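Local structure of putative acetyltransferase Sthe_0691 (Sphaerobacter thermophilus, 3SHP) at residues R34-A39 with S75-F80; N38-E43 with T84-F89; V121-I126 with L161-A166. The protein is a putative acetyltransferase, which probably transfers acetyl groups from acetyl-CoA to an acceptor that has not been identified. All coordinates share one frame; numbering follows the deposited sequence. Where two conformers were deposited one is given.

Contact 1. Residues R34-A39 with S75-F80. With SRT (S,R meso-tartaric acid), chain C.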
ATOM      1  N   ARG A  34      -2.242 -16.722   8.215  1.00 28.49           N
ATOM      2  CA  ARG A  34      -0.810 -16.682   7.999  1.00 27.71           C
ATOM      3  C   ARG A  34      -0.099 -16.713   9.346  1.00 27.56           C
ATOM      4  O   ARG A  34      -0.663 -16.301  10.369  1.00 25.73           O
ATOM      5  CB  ARG A  34      -0.411 -15.460   7.171  1.00 28.09           C
ATOM      6  CG  ARG A  34      -1.183 -15.309   5.842  1.00 26.23           C
ATOM      7  CD  ARG A  34      -0.872 -13.935   5.228  1.00 28.60           C
ATOM      8  NE  ARG A  34      -1.229 -12.858   6.165  1.00 29.18           N
ATOM      9  CZ  ARG A  34      -1.003 -11.564   5.971  1.00 28.43           C
ATOM     10  NH1 ARG A  34      -0.405 -11.148   4.866  1.00 29.44           N
ATOM     11  NH2 ARG A  34      -1.365 -10.687   6.899  1.00 25.99           N
ATOM     12  N   PHE A  35       1.109 -17.270   9.351  1.00 27.62           N
ATOM     13  CA  PHE A  35       1.829 -17.426  10.606  1.00 27.78           C
ATOM     14  C   PHE A  35       2.457 -16.129  11.070  1.00 27.27           C
ATOM     15  O   PHE A  35       3.041 -15.397  10.273  1.00 26.88           O
ATOM     16  CB  PHE A  35       2.866 -18.545  10.525  1.00 28.02           C
ATOM     17  CG  PHE A  35       2.260 -19.915  10.678  1.00 30.18           C
ATOM     18  CD1 PHE A  35       2.049 -20.464  11.950  1.00 30.95           C
ATOM     19  CD2 PHE A  35       1.840 -20.633   9.550  1.00 31.81           C
ATOM     20  CE1 PHE A  35       1.464 -21.732  12.120  1.00 31.88           C
ATOM     21  CE2 PHE A  35       1.243 -21.892   9.705  1.00 34.04           C
ATOM     22  CZ  PHE A  35       1.058 -22.445  11.004  1.00 32.84           C
ATOM     23  N   PRO A  36       2.316 -15.836  12.367  1.00 26.62           N
ATOM     24  CA  PRO A  36       3.092 -14.744  12.962  1.00 26.50           C
ATOM     25  C   PRO A  36       4.483 -15.286  13.329  1.00 26.86           C
ATOM     26  O   PRO A  36       4.736 -16.494  13.151  1.00 26.52           O
ATOM     27  CB  PRO A  36       2.283 -14.401  14.224  1.00 25.92           C
ATOM     28  CG  PRO A  36       1.719 -15.739  14.649  1.00 25.76           C
ATOM     29  CD  PRO A  36       1.504 -16.556  13.361  1.00 25.68           C
ATOM     30  N   VAL A  37       5.379 -14.437  13.834  1.00 27.22           N
ATOM     31  CA  VAL A  37       6.715 -14.954  14.226  1.00 28.29           C
ATOM     32  C   VAL A  37       6.659 -15.869  15.451  1.00 27.51           C
ATOM     33  O   VAL A  37       7.435 -16.817  15.556  1.00 27.81           O
ATOM     34  CB  VAL A  37       7.807 -13.858  14.391  1.00 28.82           C
ATOM     35  CG1 VAL A  37       8.048 -13.158  13.048  1.00 30.45           C
ATOM     36  CG2 VAL A  37       7.429 -12.813  15.469  1.00 30.24           C
ATOM     37  N   ASN A  38       5.725 -15.598  16.354  1.00 25.90           N
ATOM     38  CA  ASN A  38       5.551 -16.431  17.536  1.00 25.02           C
ATOM     39  C   ASN A  38       4.118 -16.233  18.023  1.00 23.73           C
ATOM     40  O   ASN A  38       3.379 -15.428  17.431  1.00 23.43           O
ATOM     41  CB  ASN A  38       6.570 -16.026  18.616  1.00 25.00           C
ATOM     42  CG  ASN A  38       6.561 -14.537  18.873  1.00 26.19           C
ATOM     43  OD1 ASN A  38       5.498 -13.920  19.097  1.00 24.89           O
ATOM     44  ND2 ASN A  38       7.738 -13.935  18.816  1.00 29.01           N
ATOM     45  N   ALA A  39       3.715 -16.966  19.059  1.00 22.22           N
ATOM     46  CA  ALA A  39       2.380 -16.807  19.650  1.00 21.73           C
ATOM     47  C   ALA A  39       2.386 -15.916  20.895  1.00 21.92           C
ATOM     48  O   ALA A  39       1.339 -15.594  21.429  1.00 22.71           O
ATOM     49  CB  ALA A  39       1.769 -18.167  19.978  1.00 21.52           C
ATOM     50  N   SER A  75     -10.298 -17.930  18.357  0.50 23.12           N
ATOM     51  CA  SER A  75      -9.288 -18.954  18.224  0.50 23.06           C
ATOM     52  C   SER A  75      -8.225 -18.721  19.276  0.50 23.03           C
ATOM     53  O   SER A  75      -8.049 -17.609  19.778  0.50 22.72           O
ATOM     54  CB  SER A  75      -8.656 -18.897  16.831  0.50 23.15           C
ATOM     55  OG  SER A  75      -7.987 -17.669  16.666  0.50 22.02           O
ATOM     56  N   CYS A  76      -7.531 -19.784  19.631  1.00 23.30           N
ATOM     57  CA  CYS A  76      -6.420 -19.661  20.539  1.00 24.09           C
ATOM     58  C   CYS A  76      -5.220 -20.209  19.795  1.00 24.42           C
ATOM     59  O   CYS A  76      -5.180 -21.409  19.455  1.00 25.17           O
ATOM     60  CB  CYS A  76      -6.690 -20.444  21.825  1.00 24.16           C
ATOM     61  SG  CYS A  76      -5.256 -20.417  22.925  1.00 27.67           S
ATOM     62  N   ARG A  77      -4.244 -19.348  19.529  1.00 24.41           N
ATOM     63  CA  ARG A  77      -3.040 -19.811  18.850  1.00 25.05           C
ATOM     64  C   ARG A  77      -1.950 -20.194  19.842  1.00 24.84           C
ATOM     65  O   ARG A  77      -1.561 -19.403  20.693  1.00 24.44           O
ATOM     66  CB  ARG A  77      -2.516 -18.779  17.861  1.00 24.65           C
ATOM     67  CG  ARG A  77      -1.466 -19.405  16.963  1.00 27.17           C
ATOM     68  CD  ARG A  77      -0.855 -18.426  15.970  1.00 27.51           C
ATOM     69  NE  ARG A  77      -1.782 -17.956  14.949  1.00 29.21           N
ATOM     70  CZ  ARG A  77      -2.031 -18.587  13.798  1.00 31.19           C
ATOM     71  NH1 ARG A  77      -1.440 -19.759  13.511  1.00 30.09           N
ATOM     72  NH2 ARG A  77      -2.875 -18.035  12.920  1.00 31.87           N
ATOM     73  N   ILE A  78      -1.466 -21.422  19.739  1.00 25.16           N
ATOM     74  CA  ILE A  78      -0.484 -21.893  20.671  1.00 25.45           C
ATOM     75  C   ILE A  78       0.806 -22.276  19.947  1.00 26.30           C
ATOM     76  O   ILE A  78       0.764 -22.934  18.898  1.00 26.67           O
ATOM     77  CB  ILE A  78      -0.998 -23.137  21.443  1.00 25.76           C
ATOM     78  CG1 ILE A  78      -2.349 -22.847  22.127  1.00 25.22           C
ATOM     79  CG2 ILE A  78       0.048 -23.586  22.462  1.00 24.35           C
ATOM     80  CD1 ILE A  78      -3.080 -24.122  22.586  1.00 24.22           C
ATOM     81  N   GLU A  79       1.948 -21.901  20.531  1.00 26.12           N
ATOM     82  CA  GLU A  79       3.252 -22.292  19.987  1.00 26.84           C
ATOM     83  C   GLU A  79       4.066 -23.007  21.071  1.00 27.37           C
ATOM     84  O   GLU A  79       4.364 -22.420  22.114  1.00 27.11           O
ATOM     85  CB  GLU A  79       3.986 -21.051  19.424  1.00 26.21           C
ATOM     86  CG  GLU A  79       5.444 -21.279  19.067  1.00 26.81           C
ATOM     87  CD  GLU A  79       6.323 -20.024  19.173  1.00 28.24           C
ATOM     88  OE1 GLU A  79       5.900 -18.994  19.770  1.00 26.39           O
ATOM     89  OE2 GLU A  79       7.461 -20.087  18.657  1.00 29.68           O
ATOM     90  N   PHE A  80       4.377 -24.278  20.853  1.00 28.18           N
ATOM     91  CA  PHE A  80       5.219 -25.007  21.798  1.00 30.01           C
ATOM     92  C   PHE A  80       6.671 -24.904  21.383  1.00 30.56           C
ATOM     93  O   PHE A  80       6.996 -24.974  20.186  1.00 30.56           O
ATOM     94  CB  PHE A  80       4.857 -26.502  21.909  1.00 30.56           C
ATOM     95  CG  PHE A  80       3.523 -26.765  22.548  1.00 32.06           C
ATOM     96  CD1 PHE A  80       2.464 -27.256  21.789  1.00 33.49           C
ATOM     97  CD2 PHE A  80       3.319 -26.518  23.901  1.00 32.42           C
ATOM     98  CE1 PHE A  80       1.224 -27.492  22.357  1.00 33.92           C
ATOM     99  CE2 PHE A  80       2.060 -26.752  24.491  1.00 32.63           C
ATOM    100  CZ  PHE A  80       1.015 -27.238  23.713  1.00 32.49           C
TER
HETATM  101  O1  SRT C 174       4.210 -26.453  11.690  1.00 62.13           O
HETATM  102  O11 SRT C 174       3.400 -27.154  13.585  1.00 60.33           O
HETATM  103  C1  SRT C 174       3.233 -26.606  12.461  1.00 61.88           C
HETATM  104  C2  SRT C 174       1.862 -26.098  12.001  1.00 61.85           C
HETATM  105  O2  SRT C 174       0.939 -25.923  13.090  1.00 61.27           O
HETATM  106  C3  SRT C 174       1.141 -27.019  11.011  1.00 62.09           C
HETATM  107  O3  SRT C 174       2.045 -27.957  10.424  1.00 62.74           O
HETATM  108  C4  SRT C 174       0.404 -26.223   9.949  1.00 61.68           C
HETATM  109  O4  SRT C 174       1.044 -25.516   9.125  1.00 60.74           O
HETATM  110  O41 SRT C 174      -0.847 -26.302   9.911  1.00 61.05           O
HETATM  111  O   HOH W   1       8.611 -18.984  16.450  1.00 37.14           O
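R77, A39 and E79 carry this contact, in which the loop 34-39 is laid across strand 72-80 of a mixed sheet consistent with a GNAT-like acetyltransferase fold. R77 leaves the strand toward the loop with CG anti to the backbone N (chi1 -167°), and a bend at chi3 brings its guanidinium up against F35 and P36. P36 meets it tip to tip: P36 CD stands over one guanidinium face, displaced toward the rim, 3.9 Å from R77 NE. On the F35 side, R77 NH1 comes obliquely within 3.8 Å of F35 CE1, the ring and guanidinium planes being 60° apart. The same ring belongs to the meso-tartaric acid pocket, with F35 CZ 3.6 Å from SRT O4, and meets W59 edge-to-face; W59 O and D97 of a second subunit hydrogen-bond the ligand. A39 points its methyl at the strand between the two long side chains, with A39 CB 3.6 Å from R77 O and 3.7 Å from E79 CB. E79, its CG also anti to the backbone N, extends back over the loop, where E79 OE1 accepts a nearly straight bond from A39 N (3.1 Å, 165° at the hydrogen) that arrives from above the carboxylate plane. The other oxygen, E79 OE2, lies 2.7 Å from a water that also reaches V37 O. R149 of a third subunit forms a salt bridge to E79 OE1, which therefore serves a backbone N-H and a cation together. The chemistry divides accordingly: around R77 the loop offers mainly hydrocarbon and aromatic contacts, whereas at E79 a buried carboxylate, probably kept ionised by R149, fixes the loop backbone and ties it to the subunit interface.

Contact 2. Residues N38-E43 with T84-F89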
ATOM      1  N   ASN A  38       5.725 -15.598  16.354  1.00 25.90           N
ATOM      2  CA  ASN A  38       5.551 -16.431  17.536  1.00 25.02           C
ATOM      3  C   ASN A  38       4.118 -16.233  18.023  1.00 23.73           C
ATOM      4  O   ASN A  38       3.379 -15.428  17.431  1.00 23.43           O
ATOM      5  CB  ASN A  38       6.570 -16.026  18.616  1.00 25.00           C
ATOM      6  CG  ASN A  38       6.561 -14.537  18.873  1.00 26.19           C
ATOM      7  OD1 ASN A  38       5.498 -13.920  19.097  1.00 24.89           O
ATOM      8  ND2 ASN A  38       7.738 -13.935  18.816  1.00 29.01           N
ATOM      9  N   ALA A  39       3.715 -16.966  19.059  1.00 22.22           N
ATOM     10  CA  ALA A  39       2.380 -16.807  19.650  1.00 21.73           C
ATOM     11  C   ALA A  39       2.386 -15.916  20.895  1.00 21.92           C
ATOM     12  O   ALA A  39       1.339 -15.594  21.429  1.00 22.71           O
ATOM     13  CB  ALA A  39       1.769 -18.167  19.978  1.00 21.52           C
ATOM     14  N   ALA A  40       3.558 -15.541  21.388  1.00 22.13           N
ATOM     15  CA  ALA A  40       3.651 -14.482  22.406  1.00 22.38           C
ATOM     16  C   ALA A  40       4.912 -13.666  22.162  1.00 22.98           C
ATOM     17  O   ALA A  40       6.038 -14.165  22.333  1.00 23.57           O
ATOM     18  CB  ALA A  40       3.611 -15.037  23.832  1.00 21.40           C
ATOM     19  N   ARG A  41       4.666 -12.418  21.754  1.00 22.54           N
ATOM     20  CA  ARG A  41       5.609 -11.378  21.374  1.00 22.97           C
ATOM     21  C   ARG A  41       6.832 -11.066  22.254  1.00 22.34           C
ATOM     22  O   ARG A  41       7.877 -10.644  21.746  1.00 21.17           O
ATOM     23  CB  ARG A  41       4.804 -10.082  21.411  1.00 23.45           C
ATOM     24  CG  ARG A  41       4.662  -9.436  20.177  1.00 24.39           C
ATOM     25  CD  ARG A  41       3.631  -8.354  20.377  1.00 23.77           C
ATOM     26  NE  ARG A  41       2.310  -8.954  20.249  1.00 23.56           N
ATOM     27  CZ  ARG A  41       1.250  -8.372  19.686  1.00 23.31           C
ATOM     28  NH1 ARG A  41       0.100  -9.049  19.639  1.00 20.66           N
ATOM     29  NH2 ARG A  41       1.342  -7.144  19.154  1.00 22.32           N
ATOM     30  N   ALA A  42       6.631 -11.130  23.568  1.00 21.98           N
ATOM     31  CA  ALA A  42       7.676 -10.836  24.529  1.00 21.87           C
ATOM     32  C   ALA A  42       7.541 -11.808  25.669  1.00 22.45           C
ATOM     33  O   ALA A  42       6.484 -12.420  25.846  1.00 22.01           O
ATOM     34  CB  ALA A  42       7.525  -9.429  25.035  1.00 22.12           C
ATOM     35  N   GLU A  43       8.598 -11.927  26.471  1.00 22.81           N
ATOM     36  CA  GLU A  43       8.614 -12.882  27.572  1.00 22.73           C
ATOM     37  C   GLU A  43       9.779 -12.485  28.478  1.00 22.90           C
ATOM     38  O   GLU A  43      10.731 -11.852  28.012  1.00 22.27           O
ATOM     39  CB  GLU A  43       8.796 -14.307  27.023  1.00 22.07           C
ATOM     40  CG  GLU A  43      10.080 -14.461  26.207  1.00 22.38           C
ATOM     41  CD  GLU A  43      10.137 -15.708  25.347  1.00 25.33           C
ATOM     42  OE1 GLU A  43      11.172 -16.417  25.455  1.00 27.19           O
ATOM     43  OE2 GLU A  43       9.206 -15.959  24.525  1.00 25.11           O
ATOM     44  N   THR A  84       8.294 -24.966  26.645  1.00 31.14           N
ATOM     45  CA  THR A  84       7.531 -23.719  26.717  1.00 29.29           C
ATOM     46  C   THR A  84       6.229 -23.817  25.954  1.00 27.87           C
ATOM     47  O   THR A  84       6.125 -24.575  24.987  1.00 27.48           O
ATOM     48  CB  THR A  84       8.322 -22.527  26.141  1.00 29.44           C
ATOM     49  OG1 THR A  84       8.566 -22.747  24.747  1.00 28.65           O
ATOM     50  CG2 THR A  84       9.669 -22.351  26.870  1.00 29.33           C
ATOM     51  N   ALA A  85       5.232 -23.058  26.400  1.00 26.58           N
ATOM     52  CA  ALA A  85       4.017 -22.872  25.633  1.00 25.79           C
ATOM     53  C   ALA A  85       3.693 -21.390  25.636  1.00 25.91           C
ATOM     54  O   ALA A  85       3.677 -20.764  26.697  1.00 26.31           O
ATOM     55  CB  ALA A  85       2.884 -23.643  26.242  1.00 25.89           C
ATOM     56  N   SER A  86       3.471 -20.838  24.443  1.00 25.16           N
ATOM     57  CA  SER A  86       3.136 -19.441  24.258  1.00 24.40           C
ATOM     58  C   SER A  86       1.810 -19.369  23.513  1.00 23.81           C
ATOM     59  O   SER A  86       1.558 -20.168  22.612  1.00 24.22           O
ATOM     60  CB  SER A  86       4.238 -18.741  23.458  1.00 24.94           C
ATOM     61  OG  SER A  86       5.490 -18.901  24.106  1.00 25.26           O
ATOM     62  N   LEU A  87       0.964 -18.418  23.879  1.00 22.83           N
ATOM     63  CA  LEU A  87      -0.361 -18.319  23.273  1.00 22.58           C
ATOM     64  C   LEU A  87      -0.969 -16.933  23.269  1.00 21.92           C
ATOM     65  O   LEU A  87      -0.635 -16.075  24.094  1.00 21.82           O
ATOM     66  CB  LEU A  87      -1.346 -19.265  23.936  1.00 22.87           C
ATOM     67  CG  LEU A  87      -1.515 -19.190  25.435  1.00 25.36           C
ATOM     68  CD1 LEU A  87      -2.973 -19.433  25.775  1.00 28.17           C
ATOM     69  CD2 LEU A  87      -0.605 -20.236  26.110  1.00 27.15           C
ATOM     70  N   ARG A  88      -1.869 -16.743  22.327  1.00 21.29           N
ATOM     71  CA  ARG A  88      -2.609 -15.508  22.189  1.00 22.58           C
ATOM     72  C   ARG A  88      -3.989 -15.860  21.650  1.00 22.57           C
ATOM     73  O   ARG A  88      -4.188 -16.943  21.092  1.00 22.94           O
ATOM     74  CB  ARG A  88      -1.857 -14.520  21.265  1.00 22.77           C
ATOM     75  CG  ARG A  88      -1.916 -14.762  19.739  1.00 23.89           C
ATOM     76  CD  ARG A  88      -1.546 -13.456  18.914  1.00 23.49           C
ATOM     77  NE  ARG A  88      -0.191 -12.977  19.232  1.00 24.58           N
ATOM     78  CZ  ARG A  88       0.929 -13.412  18.645  1.00 24.55           C
ATOM     79  NH1 ARG A  88       2.116 -12.946  19.040  1.00 22.55           N
ATOM     80  NH2 ARG A  88       0.870 -14.317  17.665  1.00 23.76           N
ATOM     81  N   PHE A  89      -4.941 -14.967  21.831  1.00 22.58           N
ATOM     82  CA  PHE A  89      -6.319 -15.229  21.435  1.00 23.25           C
ATOM     83  C   PHE A  89      -6.695 -14.236  20.358  1.00 23.58           C
ATOM     84  O   PHE A  89      -6.229 -13.092  20.383  1.00 23.87           O
ATOM     85  CB  PHE A  89      -7.269 -15.048  22.628  1.00 22.70           C
ATOM     86  CG  PHE A  89      -6.988 -15.981  23.774  1.00 24.37           C
ATOM     87  CD1 PHE A  89      -7.588 -17.231  23.833  1.00 24.92           C
ATOM     88  CD2 PHE A  89      -6.115 -15.610  24.786  1.00 25.50           C
ATOM     89  CE1 PHE A  89      -7.333 -18.100  24.887  1.00 26.48           C
ATOM     90  CE2 PHE A  89      -5.838 -16.476  25.846  1.00 28.23           C
ATOM     91  CZ  PHE A  89      -6.460 -17.727  25.903  1.00 27.59           C
TER
HETATM   92  O   HOH W   2       4.377 -12.327  17.170  1.00 31.86           O
HETATM   93  O   HOH W   3       6.825 -16.313  23.947  1.00 28.04           O
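R88 leaves strand 84-91 with CG in the crowded position between backbone N and carbonyl carbon (chi1 77°), and a further bend at chi3 (59°) brings its guanidinium against the backbone of N38 and A39. The strand belongs to a mixed sheet consistent with the GNAT acetyltransferase fold. R88 NH2 gives N38 O an in-plane bond on a carbonyl lone pair (2.8 Å, 148°), and R88 NH1 adds a weak one to the same oxygen. A39 O sits over the centre of the guanidinium, 3.5 Å above its plane. The NH1 end is also linked through a water to N38 OD1. R41 crosses R88 at about a right angle, R41 NH1 being 4.0 Å from R88 NE; E125, salt-bridged to both arginines, probably offsets this repulsion. An alanine in place of R88 would remove both bonds to N38 O and the bridge to E125, and would probably loosen the loop over the strand. Further along, A39 CB approaches S86 O (3.3 Å) and A40 CB meets S86 CB (3.8 Å). Beside them one water donates to A40 O (2.8 Å) and E43 OE2 (2.5 Å) while accepting from S86 OG (2.9 Å).

Contact 3. Residues V121-I126 with L161-A166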
ATOM      1  N   VAL A 121       7.406 -23.290  31.324  1.00 34.65           N
ATOM      2  CA  VAL A 121       6.964 -21.901  31.057  1.00 33.17           C
ATOM      3  C   VAL A 121       5.694 -21.843  30.213  1.00 32.53           C
ATOM      4  O   VAL A 121       5.584 -22.519  29.176  1.00 33.33           O
ATOM      5  CB  VAL A 121       8.050 -21.070  30.334  1.00 32.77           C
ATOM      6  CG1 VAL A 121       7.720 -19.591  30.378  1.00 32.06           C
ATOM      7  CG2 VAL A 121       9.413 -21.300  30.951  1.00 32.37           C
ATOM      8  N   ILE A 122       4.731 -21.054  30.683  1.00 31.34           N
ATOM      9  CA  ILE A 122       3.504 -20.733  29.952  1.00 29.83           C
ATOM     10  C   ILE A 122       3.451 -19.216  29.836  1.00 27.97           C
ATOM     11  O   ILE A 122       3.649 -18.511  30.837  1.00 27.27           O
ATOM     12  CB  ILE A 122       2.237 -21.227  30.706  1.00 30.55           C
ATOM     13  CG1 ILE A 122       2.299 -22.742  30.936  1.00 32.15           C
ATOM     14  CG2 ILE A 122       0.961 -20.875  29.939  1.00 30.59           C
ATOM     15  CD1 ILE A 122       1.092 -23.336  31.747  1.00 31.82           C
ATOM     16  N   THR A 123       3.178 -18.728  28.625  1.00 25.51           N
ATOM     17  CA  THR A 123       3.325 -17.323  28.291  1.00 23.89           C
ATOM     18  C   THR A 123       2.078 -16.922  27.487  1.00 23.66           C
ATOM     19  O   THR A 123       1.773 -17.533  26.445  1.00 23.42           O
ATOM     20  CB  THR A 123       4.644 -17.083  27.483  1.00 23.46           C
ATOM     21  OG1 THR A 123       5.775 -17.514  28.253  1.00 22.86           O
ATOM     22  CG2 THR A 123       4.850 -15.614  27.135  1.00 21.58           C
ATOM     23  N   VAL A 124       1.359 -15.922  27.994  1.00 22.61           N
ATOM     24  CA  VAL A 124       0.079 -15.490  27.420  1.00 21.74           C
ATOM     25  C   VAL A 124       0.045 -13.970  27.195  1.00 21.47           C
ATOM     26  O   VAL A 124       0.358 -13.185  28.104  1.00 21.60           O
ATOM     27  CB  VAL A 124      -1.110 -15.869  28.343  1.00 22.43           C
ATOM     28  CG1 VAL A 124      -2.445 -15.655  27.633  1.00 20.67           C
ATOM     29  CG2 VAL A 124      -0.991 -17.341  28.822  1.00 23.77           C
ATOM     30  N   GLU A 125      -0.374 -13.559  26.005  1.00 21.00           N
ATOM     31  CA  GLU A 125      -0.584 -12.142  25.682  1.00 20.89           C
ATOM     32  C   GLU A 125      -1.971 -11.729  26.149  1.00 21.63           C
ATOM     33  O   GLU A 125      -2.970 -12.421  25.823  1.00 21.32           O
ATOM     34  CB  GLU A 125      -0.506 -11.914  24.171  1.00 20.49           C
ATOM     35  CG  GLU A 125       0.851 -12.144  23.553  1.00 21.27           C
ATOM     36  CD  GLU A 125       0.943 -11.594  22.098  1.00 22.15           C
ATOM     37  OE1 GLU A 125      -0.115 -11.254  21.507  1.00 21.84           O
ATOM     38  OE2 GLU A 125       2.074 -11.514  21.554  1.00 21.37           O
ATOM     39  N   ILE A 126      -2.040 -10.630  26.925  1.00 21.60           N
ATOM     40  CA  ILE A 126      -3.312 -10.067  27.372  1.00 21.68           C
ATOM     41  C   ILE A 126      -3.245  -8.543  27.418  1.00 22.05           C
ATOM     42  O   ILE A 126      -2.361  -7.981  28.057  1.00 22.42           O
ATOM     43  CB  ILE A 126      -3.733 -10.569  28.786  1.00 22.05           C
ATOM     44  CG1 ILE A 126      -3.637 -12.104  28.894  1.00 21.11           C
ATOM     45  CG2 ILE A 126      -5.172 -10.103  29.113  1.00 20.84           C
ATOM     46  CD1 ILE A 126      -3.809 -12.627  30.322  1.00 18.47           C
ATOM     47  N   LEU A 161       0.098  -3.845  25.963  1.00 21.68           N
ATOM     48  CA  LEU A 161       0.022  -5.297  25.923  1.00 21.65           C
ATOM     49  C   LEU A 161       0.802  -5.833  27.118  1.00 22.30           C
ATOM     50  O   LEU A 161       1.957  -5.437  27.342  1.00 22.93           O
ATOM     51  CB  LEU A 161       0.635  -5.847  24.641  1.00 21.07           C
ATOM     52  CG  LEU A 161       0.485  -7.372  24.507  1.00 20.98           C
ATOM     53  CD1 LEU A 161      -1.013  -7.750  24.521  1.00 18.95           C
ATOM     54  CD2 LEU A 161       1.231  -7.945  23.260  1.00 19.69           C
ATOM     55  N   LEU A 162       0.183  -6.738  27.867  1.00 22.26           N
ATOM     56  CA  LEU A 162       0.827  -7.353  29.007  1.00 22.02           C
ATOM     57  C   LEU A 162       1.134  -8.779  28.660  1.00 22.11           C
ATOM     58  O   LEU A 162       0.376  -9.400  27.926  1.00 22.76           O
ATOM     59  CB  LEU A 162      -0.092  -7.307  30.233  1.00 22.19           C
ATOM     60  CG  LEU A 162      -0.574  -5.914  30.671  1.00 21.91           C
ATOM     61  CD1 LEU A 162      -1.453  -5.981  31.941  1.00 20.41           C
ATOM     62  CD2 LEU A 162       0.629  -5.041  30.894  1.00 20.70           C
ATOM     63  N   ILE A 163       2.248  -9.298  29.173  1.00 22.16           N
ATOM     64  CA  ILE A 163       2.590 -10.708  29.016  1.00 22.22           C
ATOM     65  C   ILE A 163       2.553 -11.367  30.382  1.00 23.92           C
ATOM     66  O   ILE A 163       3.325 -11.000  31.287  1.00 24.28           O
ATOM     67  CB  ILE A 163       4.000 -10.911  28.441  1.00 22.04           C
ATOM     68  CG1 ILE A 163       4.222 -10.049  27.194  1.00 19.97           C
ATOM     69  CG2 ILE A 163       4.261 -12.406  28.196  1.00 20.97           C
ATOM     70  CD1 ILE A 163       3.394 -10.487  25.971  1.00 19.78           C
ATOM     71  N   TYR A 164       1.647 -12.330  30.529  1.00 25.16           N
ATOM     72  CA  TYR A 164       1.482 -13.063  31.773  1.00 26.22           C
ATOM     73  C   TYR A 164       2.203 -14.386  31.628  1.00 27.20           C
ATOM     74  O   TYR A 164       2.168 -14.997  30.556  1.00 27.66           O
ATOM     75  CB  TYR A 164      -0.015 -13.302  32.068  1.00 25.93           C
ATOM     76  CG  TYR A 164      -0.635 -12.191  32.878  1.00 25.53           C
ATOM     77  CD1 TYR A 164      -0.793 -10.915  32.336  1.00 24.42           C
ATOM     78  CD2 TYR A 164      -1.059 -12.409  34.186  1.00 25.46           C
ATOM     79  CE1 TYR A 164      -1.335  -9.885  33.076  1.00 24.52           C
ATOM     80  CE2 TYR A 164      -1.627 -11.375  34.946  1.00 25.40           C
ATOM     81  CZ  TYR A 164      -1.767 -10.126  34.371  1.00 27.04           C
ATOM     82  OH  TYR A 164      -2.327  -9.085  35.078  1.00 30.30           O
ATOM     83  N   GLN A 165       2.841 -14.823  32.713  1.00 28.16           N
ATOM     84  CA  GLN A 165       3.634 -16.054  32.720  1.00 28.89           C
ATOM     85  C   GLN A 165       3.477 -16.846  33.997  1.00 30.47           C
ATOM     86  O   GLN A 165       3.224 -16.287  35.070  1.00 30.64           O
ATOM     87  CB  GLN A 165       5.119 -15.732  32.504  1.00 27.82           C
ATOM     88  CG  GLN A 165       5.424 -15.244  31.078  1.00 26.28           C
ATOM     89  CD  GLN A 165       6.926 -15.218  30.778  1.00 25.25           C
ATOM     90  OE1 GLN A 165       7.670 -14.372  31.304  1.00 25.26           O
ATOM     91  NE2 GLN A 165       7.373 -16.134  29.930  1.00 20.96           N
ATOM     92  N   ALA A 166       3.597 -18.159  33.873  1.00 32.49           N
ATOM     93  CA  ALA A 166       3.964 -18.985  35.005  1.00 34.78           C
ATOM     94  C   ALA A 166       5.256 -19.677  34.613  1.00 36.29           C
ATOM     95  O   ALA A 166       5.388 -20.238  33.502  1.00 36.28           O
ATOM     96  CB  ALA A 166       2.881 -19.983  35.336  1.00 34.62           C
TER
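Strands 121-126 and 161-166 run antiparallel, their axes 4.7 Å apart at closest approach and their directions 158° apart, as neighbours in the mixed sheet of a GNAT-like fold. Three hydrogen-bonded pairs, I122 with A166, V124 with Y164 and I126 with L162, supply six backbone bonds. The central pair is even, V124 N to Y164 O at 2.8 Å and Y164 N to V124 O at 2.9 Å. At the I126 end the bonds differ: I126 N points almost straight at L162 O (174° at the hydrogen), whereas L162 N meets I126 O from 35° above the carbonyl plane. On the face of V124, I126 and Y164, I126 and Y164 cross at about a right angle, I126 CD1 lying 4.0 Å from Y164 CD1. Helix 131-139 packs on both residues, and Y164 OH is hydrogen-bonded to E138 of that helix. On the face of T123, E125, I163 and Q165, I163 runs alongside E125, and its CG2 is pressed to 3.4 Å from T123 CG2, tighter than usual carbon packing. L161 reaches E125 CD with its CD2, at 3.8 Å, the carboxylate itself being engaged by R41 and R88. Q165 lies beside T123, pointing the same way; its OE1 is held by A44 N, while its NE2, with the acceptor close to the amide plane, donates to T123 OG1 at 2.7 Å.

In contacts 1 and 2 the loop 34-43 lies on strands 72-80 and 84-91, sharing N38 and A39; contact 3 pairs the next two strands of the sheet. The centres of contacts 1 and 2 are about 7 Å apart, and E79 N probably bonds S86 O (2.7 Å). Contacts 2 and 3 are likewise about 7 Å apart between centres: T123 N probably bonds A85 O (2.8 Å), and E125 of contact 3 bridges to R41 and R88 of contact 2. Contact 1 holds F35 of the meso-tartaric acid pocket, whereas the A39 side chain is about 10 Å from the ligand. Contacts 1 and 2 both touch the third subunit; contact 3 reaches it through L162.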